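Local coordinates for protein sugar kinase, pfkB family (Thermotoga maritima, PDB 2AJR) that probably acts as an ATP-dependent sugar kinase of the pfkB family, possibly a phosphofructokinase, and carries a bound magnesium ion, at residues V160-C165 / T184-E189; V215-K218 / D222-K225; K225-L230 / Q235-S240; V280-K285 / F290-K295. All coordinates share one frame; numbering follows the deposited sequence.

Overall arrangement
The four contacts follow one another along the chain, and none encloses or crosses another. Contact 1 closes the loop that holds the rest of helix 164-174 and strand 178-182, joining the entry to that helix with the start of helix 185-193. Contact 2 closes the short turn into helix 220-233. Contact 3 starts at Lys225, where contact 2 ends, and returns the same helix to strand 236-241. Tyr223 and Leu217 of contact 2 pack against Ser240, Val239 and Leu226 of contact 3. Contact 4 closes the turn between helices 271-286 and 290-304. Its Phe290 touches Gln235 and Val236, so contacts 3 and 4 meet at strand 236-241. Contact 1 touches none of the others.

Contact 1 of 4, residues V160-C165 / T184-E189; sequences VNEGIC and TPRLLE
Glu162 and Arg186 form a salt bridge between two neighbouring units of the ribokinase-like alpha/beta fold. One partner lies in the turn leading into helix 164-174, the other in the first turn of helix 185-193. Glu162 holds CG anti to its carbonyl carbon (chi1 -62°), and the chain then runs extended to bring the carboxylate to the facing helix. OE1 of Glu162 lies 2.8 Å from NH1 of Arg186. OE2 sits over one face of the guanidinium group, and the two flat groups are turned 51° apart. The pairing is therefore not a flat, two-pronged one, and charge attraction probably counts for more than aligned N-H groups. Arg186 bends at chi2 to bring its end across, so that the two side chains meet at about a right angle. Leu187 supplies the apolar part. It crosses Glu162 likewise, with CD2 3.9 Å from Glu162 CG and near the carboxylate. Arg190, one turn further along the helix, also touches Glu162. An alanine in place of Glu162 would probably leave the Arg186 guanidinium without this mate and uncover the CD2 methyl of Leu187. The turn that carries Glu162 is a type I beta turn from Asn161 to Ile164. It is fixed by Asn161 OD1, which accepts from Gly163 N at 2.6 Å, with the donor in the carbonyl plane.

Contact 2 of 4, residues V215-K218 / D222-K225; sequences VDLK and DYVK
Asp222 OD2 accepts two backbone N-H groups, one from Lys218 and one from Thr219. The bond from Lys218 N is 3.0 Å long, with an angle of 155° at the hydrogen. It reaches OD2 on the anti side, 33° out of the carboxylate plane. Thr219 directly precedes helix 220-233, and Asp222 stands in its first turn. The carboxylate thus folds back over the start of its own helix and ties down the incoming chain. Its CG lies anti to the carbonyl carbon (chi1 -60°), which turns the group toward residues 216-218. The carbonyl oxygen of Asp216 is also near, 3.1 Å from OD2 of Asp222. Both atoms are acceptors, so no bond joins them.

Apolar groups pack beside this polar point. Val215 CG1 touches Asp222 CB at 3.7 Å and also meets the backbone oxygen of that residue. Leu217 lays its CB over one face of the Tyr223 ring, 3.9 Å from CZ. Its CD2 turns instead to the backbone of Asp222. Beyond the two segments, Leu205 touches both Leu217 and Tyr223, and Tyr241 meets the Tyr223 ring edge-to-face.

The arrangement is a helix start with an acidic side chain in its first turn. A negative group here would probably be favoured by the helix dipole. Together with the two N-H donors, this is likely to keep Asp222 ionised and to offset the nearby Asp216 carbonyl.

Contact 3 of 4, residues K225-L230 / Q235-S240; sequences KLAEKL and QVSVVS
Ser237 OG donates a hydrogen bond of 2.7 Å to Ala227 O, tying strand 236-241 to the helix packed on it. The donor comes from the side of the carbonyl, at a C=O...donor angle of 114°, a little out of its plane. OG stands between the backbone N and the carbonyl carbon of Ser237 (chi1 61°), the crowded position, and from there it faces the helix. CB of Ser237 rests against Leu230 CB at 3.7 Å. Two residues along the strand, Val239 fills the next position. Its CG2 meets Ala227 CB at 4.0 Å and Leu230 CD1 at 4.2 Å. The other branch, CG1, turns to Leu226 CD2. A valine in place of Ser237 would probably leave the Ala227 carbonyl without this hydroxyl and the helix without its polar tie to the strand.

Further out, Leu230 also touches Val201, Pro203 and Leu213, while Ala227 reaches Ile247 and Ala249. Backbone bonds to Val201 and Ala249 fix the strand between its neighbours. The helix and strand segments run nearly antiparallel, 155° apart, with axes 7.5 Å from each other. They are the later half of a beta-alpha-beta unit made by strand 200-201, helix 220-233 and strand 236-241. Val238, which points away from helix 220-233, packs on Tyr275 and Met279 of helix 271-286, so the strand lies between two helices.

Contact 4 of 4, residues V280-K285 / F290-K295; sequences VYYFIK and FLEMAK
Tyr282 lays its ring against the backbone and side chains of Glu292 and Met293. CG stands anti to its backbone N (chi1 -170°), which carries the ring across to the second helix. Met293 N lies over the ring centre, and Glu292 O is above the same face nearer the rim. Met293 CG approaches ring atom CD1 of Tyr282 at 3.5 Å. At the far end of the ring, Glu292 CB sits 3.2 Å from Tyr282 OH. The carboxylate of Glu292 is drawn elsewhere, since its OE2 takes a salt bridge of 2.7 Å from Lys295 NZ one turn on. His286 meets the Tyr282 ring edge-to-face.

The two segments belong to a helical hairpin, helices 271-286 and 290-304 joined by a short turn. The axes of segments 280-285 and 290-295 lie 139° apart in direction and approach to 8.8 Å.

Phe283 follows with CB 4.0 Å from the selenium of Met293, a selenomethionine. The side chain of Met293 is bent at chi3, and SE lies oblique to the Phe283 ring. Both residues also touch Phe180 of strand 178-182, and the Phe283 ring stacks on Phe178 of that strand.

Contact 1 of 4, residues V160-C165 / T184-E189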
# COMPACT_ATOMS: atom_id res chain seq x y z
N VAL A 160 12.38 -12.94 -15.50
CA VAL A 160 13.81 -13.12 -15.47
C VAL A 160 14.10 -14.58 -15.23
O VAL A 160 13.50 -15.20 -14.36
CB VAL A 160 14.43 -12.32 -14.34
CG1 VAL A 160 15.90 -12.71 -14.16
CG2 VAL A 160 14.27 -10.83 -14.60
N ASN A 161 15.02 -15.14 -16.00
CA ASN A 161 15.38 -16.54 -15.81
C ASN A 161 16.10 -16.74 -14.48
O ASN A 161 17.02 -16.00 -14.13
CB ASN A 161 16.25 -17.04 -16.95
CG ASN A 161 16.40 -18.54 -16.92
OD1 ASN A 161 17.08 -19.08 -16.07
ND2 ASN A 161 15.75 -19.22 -17.85
N GLU A 162 15.68 -17.76 -13.74
CA GLU A 162 16.29 -18.10 -12.46
C GLU A 162 17.76 -18.49 -12.57
O GLU A 162 18.45 -18.51 -11.57
CB GLU A 162 15.49 -19.21 -11.75
CG GLU A 162 14.03 -18.80 -11.43
CD GLU A 162 13.39 -19.64 -10.35
OE1 GLU A 162 12.92 -19.06 -9.34
OE2 GLU A 162 13.34 -20.88 -10.51
N GLY A 163 18.23 -18.81 -13.76
CA GLY A 163 19.66 -19.02 -14.00
C GLY A 163 20.54 -17.78 -13.91
O GLY A 163 21.77 -17.90 -13.81
N ILE A 164 19.93 -16.59 -13.95
CA ILE A 164 20.70 -15.36 -13.96
C ILE A 164 21.65 -15.26 -12.76
O ILE A 164 22.80 -14.84 -12.92
CB ILE A 164 19.81 -14.08 -14.03
CG1 ILE A 164 20.66 -12.88 -14.44
CG2 ILE A 164 19.09 -13.82 -12.68
CD1 ILE A 164 19.93 -11.59 -14.47
N CYS A 165 21.19 -15.66 -11.57
CA CYS A 165 22.04 -15.62 -10.38
C CYS A 165 23.31 -16.43 -10.52
O CYS A 165 24.36 -16.07 -9.97
CB CYS A 165 21.29 -16.14 -9.17
SG CYS A 165 19.90 -15.09 -8.78
N THR A 184 16.77 -17.41 -1.55
CA THR A 184 15.95 -18.55 -1.20
C THR A 184 16.54 -19.83 -1.82
O THR A 184 17.31 -19.77 -2.79
CB THR A 184 14.48 -18.36 -1.65
OG1 THR A 184 14.41 -18.31 -3.08
CG2 THR A 184 13.88 -17.08 -1.04
N PRO A 185 16.19 -21.00 -1.26
CA PRO A 185 16.74 -22.27 -1.72
C PRO A 185 16.64 -22.48 -3.22
O PRO A 185 17.62 -22.87 -3.86
CB PRO A 185 15.89 -23.30 -0.98
CG PRO A 185 15.55 -22.62 0.28
CD PRO A 185 15.30 -21.19 -0.10
N ARG A 186 15.47 -22.20 -3.78
CA ARG A 186 15.20 -22.43 -5.19
C ARG A 186 16.22 -21.69 -6.03
O ARG A 186 16.84 -22.26 -6.91
CB ARG A 186 13.79 -21.98 -5.54
CG ARG A 186 13.23 -22.68 -6.77
CD ARG A 186 11.74 -23.01 -6.63
NE ARG A 186 11.14 -23.30 -7.93
CZ ARG A 186 10.82 -22.37 -8.85
NH1 ARG A 186 11.04 -21.07 -8.62
NH2 ARG A 186 10.28 -22.75 -10.00
N LEU A 187 16.42 -20.41 -5.74
CA LEU A 187 17.44 -19.66 -6.45
C LEU A 187 18.87 -20.17 -6.13
O LEU A 187 19.70 -20.23 -7.03
CB LEU A 187 17.29 -18.15 -6.20
CG LEU A 187 15.90 -17.56 -6.52
CD1 LEU A 187 15.87 -16.03 -6.38
CD2 LEU A 187 15.40 -17.95 -7.90
N LEU A 188 19.15 -20.56 -4.89
CA LEU A 188 20.50 -21.03 -4.54
C LEU A 188 20.85 -22.36 -5.21
O LEU A 188 22.00 -22.59 -5.59
CB LEU A 188 20.67 -21.18 -3.02
CG LEU A 188 20.82 -19.91 -2.20
CD1 LEU A 188 21.04 -20.24 -0.74
CD2 LEU A 188 21.99 -19.07 -2.75
N GLU A 189 19.87 -23.24 -5.30
CA GLU A 189 19.98 -24.49 -6.08
C GLU A 189 20.55 -24.20 -7.48
O GLU A 189 21.41 -24.90 -8.02
CB GLU A 189 18.57 -25.09 -6.22
CG GLU A 189 18.49 -26.59 -6.01
CD GLU A 189 17.97 -26.97 -4.63
OE1 GLU A 189 16.88 -26.50 -4.25
OE2 GLU A 189 18.65 -27.78 -3.95

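Contact 2 of 4, residues V215-K218 / D222-K225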
# COMPACT_ATOMS: atom_id res chain seq x y z
N VAL A 215 18.40 -32.09 1.43
CA VAL A 215 18.15 -32.05 2.87
C VAL A 215 16.75 -31.54 3.14
O VAL A 215 16.37 -30.46 2.67
CB VAL A 215 19.15 -31.11 3.63
CG1 VAL A 215 18.92 -31.19 5.14
CG2 VAL A 215 20.59 -31.45 3.32
N ASP A 216 16.00 -32.31 3.90
CA ASP A 216 14.69 -31.92 4.42
C ASP A 216 14.94 -31.36 5.83
O ASP A 216 15.34 -32.08 6.75
CB ASP A 216 13.77 -33.14 4.46
CG ASP A 216 12.34 -32.81 4.88
OD1 ASP A 216 11.83 -31.76 4.45
OD2 ASP A 216 11.74 -33.62 5.62
N LEU A 217 14.70 -30.07 5.99
CA LEU A 217 15.09 -29.35 7.18
C LEU A 217 14.09 -29.55 8.31
O LEU A 217 13.12 -28.82 8.40
CB LEU A 217 15.24 -27.85 6.86
CG LEU A 217 16.26 -27.52 5.76
CD1 LEU A 217 16.27 -26.03 5.42
CD2 LEU A 217 17.63 -27.97 6.19
N LYS A 218 14.32 -30.53 9.17
CA LYS A 218 13.41 -30.78 10.29
C LYS A 218 14.13 -30.92 11.64
O LYS A 218 13.50 -30.84 12.67
CB LYS A 218 12.56 -32.02 10.00
CG LYS A 218 11.04 -31.77 10.01
CD LYS A 218 10.55 -31.14 8.72
CE LYS A 218 9.20 -30.42 8.89
NZ LYS A 218 8.11 -31.27 9.51
N ASP A 222 19.92 -31.70 10.32
CA ASP A 222 19.63 -31.29 8.96
C ASP A 222 20.22 -29.93 8.65
O ASP A 222 20.84 -29.73 7.60
CB ASP A 222 18.13 -31.23 8.71
CG ASP A 222 17.48 -32.56 8.91
OD1 ASP A 222 18.07 -33.56 8.43
OD2 ASP A 222 16.41 -32.61 9.56
N TYR A 223 20.00 -28.98 9.54
CA TYR A 223 20.53 -27.65 9.32
C TYR A 223 22.06 -27.70 9.29
O TYR A 223 22.68 -26.95 8.53
CB TYR A 223 20.06 -26.68 10.40
CG TYR A 223 18.62 -26.29 10.25
CD1 TYR A 223 17.61 -27.11 10.72
CD2 TYR A 223 18.27 -25.10 9.65
CE1 TYR A 223 16.30 -26.76 10.60
CE2 TYR A 223 16.96 -24.75 9.49
CZ TYR A 223 15.98 -25.57 9.97
OH TYR A 223 14.69 -25.19 9.83
N VAL A 224 22.65 -28.59 10.10
CA VAL A 224 24.10 -28.72 10.12
C VAL A 224 24.57 -29.35 8.83
O VAL A 224 25.51 -28.86 8.23
CB VAL A 224 24.61 -29.47 11.35
CG1 VAL A 224 26.13 -29.70 11.28
CG2 VAL A 224 24.26 -28.69 12.60
N LYS A 225 23.92 -30.41 8.37
CA LYS A 225 24.31 -31.03 7.10
C LYS A 225 24.21 -29.99 5.96
O LYS A 225 25.08 -29.95 5.07
CB LYS A 225 23.48 -32.29 6.77
CG LYS A 225 24.06 -33.62 7.29

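Contact 3 of 4, residues K225-L230 / Q235-S240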
# COMPACT_ATOMS: atom_id res chain seq x y z
N LYS A 225 23.92 -30.41 8.37
CA LYS A 225 24.31 -31.03 7.10
C LYS A 225 24.21 -29.99 5.96
O LYS A 225 25.08 -29.95 5.07
CB LYS A 225 23.48 -32.29 6.77
CG LYS A 225 24.06 -33.62 7.29
N LEU A 226 23.20 -29.14 5.99
CA LEU A 226 23.06 -28.13 4.95
C LEU A 226 24.21 -27.10 4.98
O LEU A 226 24.78 -26.75 3.95
CB LEU A 226 21.71 -27.42 5.04
CG LEU A 226 21.52 -26.31 3.99
CD1 LEU A 226 21.44 -26.93 2.58
CD2 LEU A 226 20.29 -25.44 4.33
N ALA A 227 24.56 -26.64 6.17
CA ALA A 227 25.69 -25.73 6.32
C ALA A 227 26.96 -26.38 5.79
O ALA A 227 27.76 -25.72 5.14
CB ALA A 227 25.86 -25.33 7.76
N GLU A 228 27.13 -27.68 6.03
CA GLU A 228 28.35 -28.39 5.61
C GLU A 228 28.45 -28.59 4.09
O GLU A 228 29.53 -28.39 3.52
CB GLU A 228 28.46 -29.74 6.33
CG GLU A 228 28.75 -29.62 7.82
CD GLU A 228 28.92 -30.98 8.53
OE1 GLU A 228 28.10 -31.91 8.31
OE2 GLU A 228 29.88 -31.11 9.33
N LYS A 229 27.32 -28.95 3.45
CA LYS A 229 27.24 -29.07 1.98
C LYS A 229 27.56 -27.77 1.26
O LYS A 229 28.27 -27.75 0.26
CB LYS A 229 25.83 -29.51 1.55
CG LYS A 229 25.42 -30.88 2.00
CD LYS A 229 24.51 -31.56 0.98
CE LYS A 229 24.33 -33.05 1.28
NZ LYS A 229 24.15 -33.81 0.02
N LEU A 230 27.00 -26.68 1.77
CA LEU A 230 27.29 -25.36 1.23
C LEU A 230 28.74 -24.99 1.46
O LEU A 230 29.33 -24.32 0.64
CB LEU A 230 26.39 -24.31 1.87
CG LEU A 230 24.89 -24.45 1.59
CD1 LEU A 230 24.11 -23.56 2.54
CD2 LEU A 230 24.55 -24.12 0.12
N GLN A 235 33.31 -20.85 1.00
CA GLN A 235 34.22 -20.78 2.15
C GLN A 235 33.47 -20.64 3.47
O GLN A 235 33.95 -21.10 4.51
CB GLN A 235 35.19 -19.62 2.01
CG GLN A 235 36.05 -19.68 0.76
CD GLN A 235 36.97 -18.51 0.66
OE1 GLN A 235 36.56 -17.41 0.29
NE2 GLN A 235 38.23 -18.71 1.00
N VAL A 236 32.30 -20.00 3.46
CA VAL A 236 31.51 -19.92 4.68
C VAL A 236 30.02 -19.92 4.37
O VAL A 236 29.57 -19.27 3.42
CB VAL A 236 31.92 -18.70 5.55
CG1 VAL A 236 31.56 -17.41 4.86
CG2 VAL A 236 31.30 -18.79 6.95
N SER A 237 29.28 -20.68 5.17
CA SER A 237 27.83 -20.71 5.08
C SER A 237 27.27 -20.28 6.42
O SER A 237 27.80 -20.65 7.46
CB SER A 237 27.35 -22.11 4.71
OG SER A 237 27.72 -23.08 5.68
N VAL A 238 26.22 -19.47 6.40
CA VAL A 238 25.53 -19.04 7.60
C VAL A 238 24.07 -19.42 7.44
O VAL A 238 23.39 -18.91 6.56
CB VAL A 238 25.62 -17.53 7.83
CG1 VAL A 238 24.93 -17.16 9.16
CG2 VAL A 238 27.06 -17.06 7.81
N VAL A 239 23.62 -20.34 8.29
CA VAL A 239 22.29 -20.94 8.17
C VAL A 239 21.47 -20.70 9.42
O VAL A 239 21.92 -20.97 10.53
CB VAL A 239 22.40 -22.46 7.90
CG1 VAL A 239 21.03 -23.08 7.88
CG2 VAL A 239 23.14 -22.71 6.58
N SER A 240 20.25 -20.21 9.23
CA SER A 240 19.40 -19.83 10.34
C SER A 240 18.72 -21.02 10.91
O SER A 240 18.30 -21.93 10.18
CB SER A 240 18.36 -18.83 9.93
OG SER A 240 19.00 -17.59 9.78

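Contact 4 of 4, residues V280-K285 / F290-K295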
# COMPACT_ATOMS: atom_id res chain seq x y z
N VAL A 280 30.01 -7.88 5.34
CA VAL A 280 30.73 -7.17 4.29
C VAL A 280 31.72 -6.19 4.93
O VAL A 280 32.90 -6.21 4.59
CB VAL A 280 29.79 -6.44 3.29
CG1 VAL A 280 30.61 -5.75 2.20
CG2 VAL A 280 28.83 -7.42 2.67
N TYR A 281 31.25 -5.39 5.87
CA TYR A 281 32.10 -4.44 6.61
C TYR A 281 33.30 -5.12 7.27
O TYR A 281 34.41 -4.58 7.23
CB TYR A 281 31.29 -3.70 7.67
CG TYR A 281 32.09 -2.78 8.57
CD1 TYR A 281 32.31 -1.45 8.21
CD2 TYR A 281 32.61 -3.22 9.78
CE1 TYR A 281 33.05 -0.59 9.02
CE2 TYR A 281 33.35 -2.35 10.61
CZ TYR A 281 33.56 -1.04 10.22
OH TYR A 281 34.27 -0.18 11.00
N TYR A 282 33.09 -6.27 7.89
CA TYR A 282 34.16 -6.94 8.61
C TYR A 282 35.21 -7.42 7.63
O TYR A 282 36.41 -7.29 7.88
CB TYR A 282 33.65 -8.14 9.42
CG TYR A 282 34.71 -8.70 10.36
CD1 TYR A 282 35.73 -9.53 9.90
CD2 TYR A 282 34.69 -8.38 11.72
CE1 TYR A 282 36.72 -10.02 10.78
CE2 TYR A 282 35.66 -8.87 12.60
CZ TYR A 282 36.67 -9.68 12.13
OH TYR A 282 37.60 -10.15 13.03
N PHE A 283 34.74 -8.01 6.54
CA PHE A 283 35.62 -8.46 5.47
C PHE A 283 36.47 -7.30 4.98
O PHE A 283 37.71 -7.38 5.01
CB PHE A 283 34.80 -9.05 4.32
CG PHE A 283 35.62 -9.48 3.15
CD1 PHE A 283 36.52 -10.52 3.26
CD2 PHE A 283 35.48 -8.85 1.93
CE1 PHE A 283 37.27 -10.92 2.19
CE2 PHE A 283 36.23 -9.25 0.85
CZ PHE A 283 37.13 -10.28 0.98
N ILE A 284 35.83 -6.20 4.57
CA ILE A 284 36.56 -5.03 4.10
C ILE A 284 37.58 -4.51 5.13
O ILE A 284 38.73 -4.26 4.78
CB ILE A 284 35.63 -3.87 3.74
CG1 ILE A 284 34.83 -4.19 2.48
CG2 ILE A 284 36.44 -2.59 3.55
CD1 ILE A 284 34.04 -3.01 1.97
N LYS A 285 37.15 -4.37 6.39
CA LYS A 285 37.98 -3.71 7.40
C LYS A 285 39.03 -4.63 8.04
O LYS A 285 40.19 -4.26 8.12
CB LYS A 285 37.13 -3.03 8.48
CG LYS A 285 36.31 -1.82 8.01
CD LYS A 285 37.13 -0.74 7.27
CE LYS A 285 36.29 0.52 6.97
NZ LYS A 285 36.93 1.47 6.00
N PHE A 290 36.36 -15.72 9.04
CA PHE A 290 34.96 -16.02 8.78
C PHE A 290 34.10 -16.13 10.03
O PHE A 290 33.01 -15.57 10.08
CB PHE A 290 34.85 -17.29 7.95
CG PHE A 290 35.43 -17.15 6.58
CD1 PHE A 290 34.96 -16.18 5.71
CD2 PHE A 290 36.47 -17.97 6.15
CE1 PHE A 290 35.51 -16.03 4.44
CE2 PHE A 290 37.02 -17.84 4.87
CZ PHE A 290 36.54 -16.86 4.02
N LEU A 291 34.56 -16.84 11.04
CA LEU A 291 33.78 -16.95 12.26
C LEU A 291 33.55 -15.54 12.81
O LEU A 291 32.40 -15.17 13.11
CB LEU A 291 34.44 -17.84 13.31
CG LEU A 291 33.53 -18.06 14.55
CD1 LEU A 291 32.18 -18.62 14.14
CD2 LEU A 291 34.19 -18.93 15.61
N GLU A 292 34.62 -14.76 12.91
CA GLU A 292 34.48 -13.37 13.39
C GLU A 292 33.60 -12.51 12.47
O GLU A 292 32.88 -11.64 12.95
CB GLU A 292 35.84 -12.72 13.64
CG GLU A 292 36.67 -13.43 14.72
CD GLU A 292 36.12 -13.25 16.14
OE1 GLU A 292 35.93 -12.10 16.57
OE2 GLU A 292 35.90 -14.26 16.83
N MSE A 293 33.62 -12.77 11.17
CA MSE A 293 32.67 -12.14 10.25
C MSE A 293 31.24 -12.46 10.60
O MSE A 293 30.42 -11.56 10.70
CB MSE A 293 32.86 -12.61 8.83
CG MSE A 293 33.85 -11.82 8.04
SE MSE A 293 33.86 -12.48 6.21
CE MSE A 293 32.03 -12.81 5.99
N ALA A 294 30.93 -13.75 10.76
CA ALA A 294 29.57 -14.16 11.13
C ALA A 294 29.15 -13.59 12.49
O ALA A 294 27.99 -13.20 12.66
CB ALA A 294 29.46 -15.67 11.13
N LYS A 295 30.08 -13.52 13.43
CA LYS A 295 29.80 -12.98 14.77
C LYS A 295 29.45 -11.51 14.71
O LYS A 295 28.54 -11.05 15.41
CB LYS A 295 31.00 -13.17 15.71
CG LYS A 295 31.11 -14.60 16.29
CD LYS A 295 32.48 -14.90 16.90
CE LYS A 295 32.72 -14.16 18.22
NZ LYS A 295 34.07 -14.43 18.78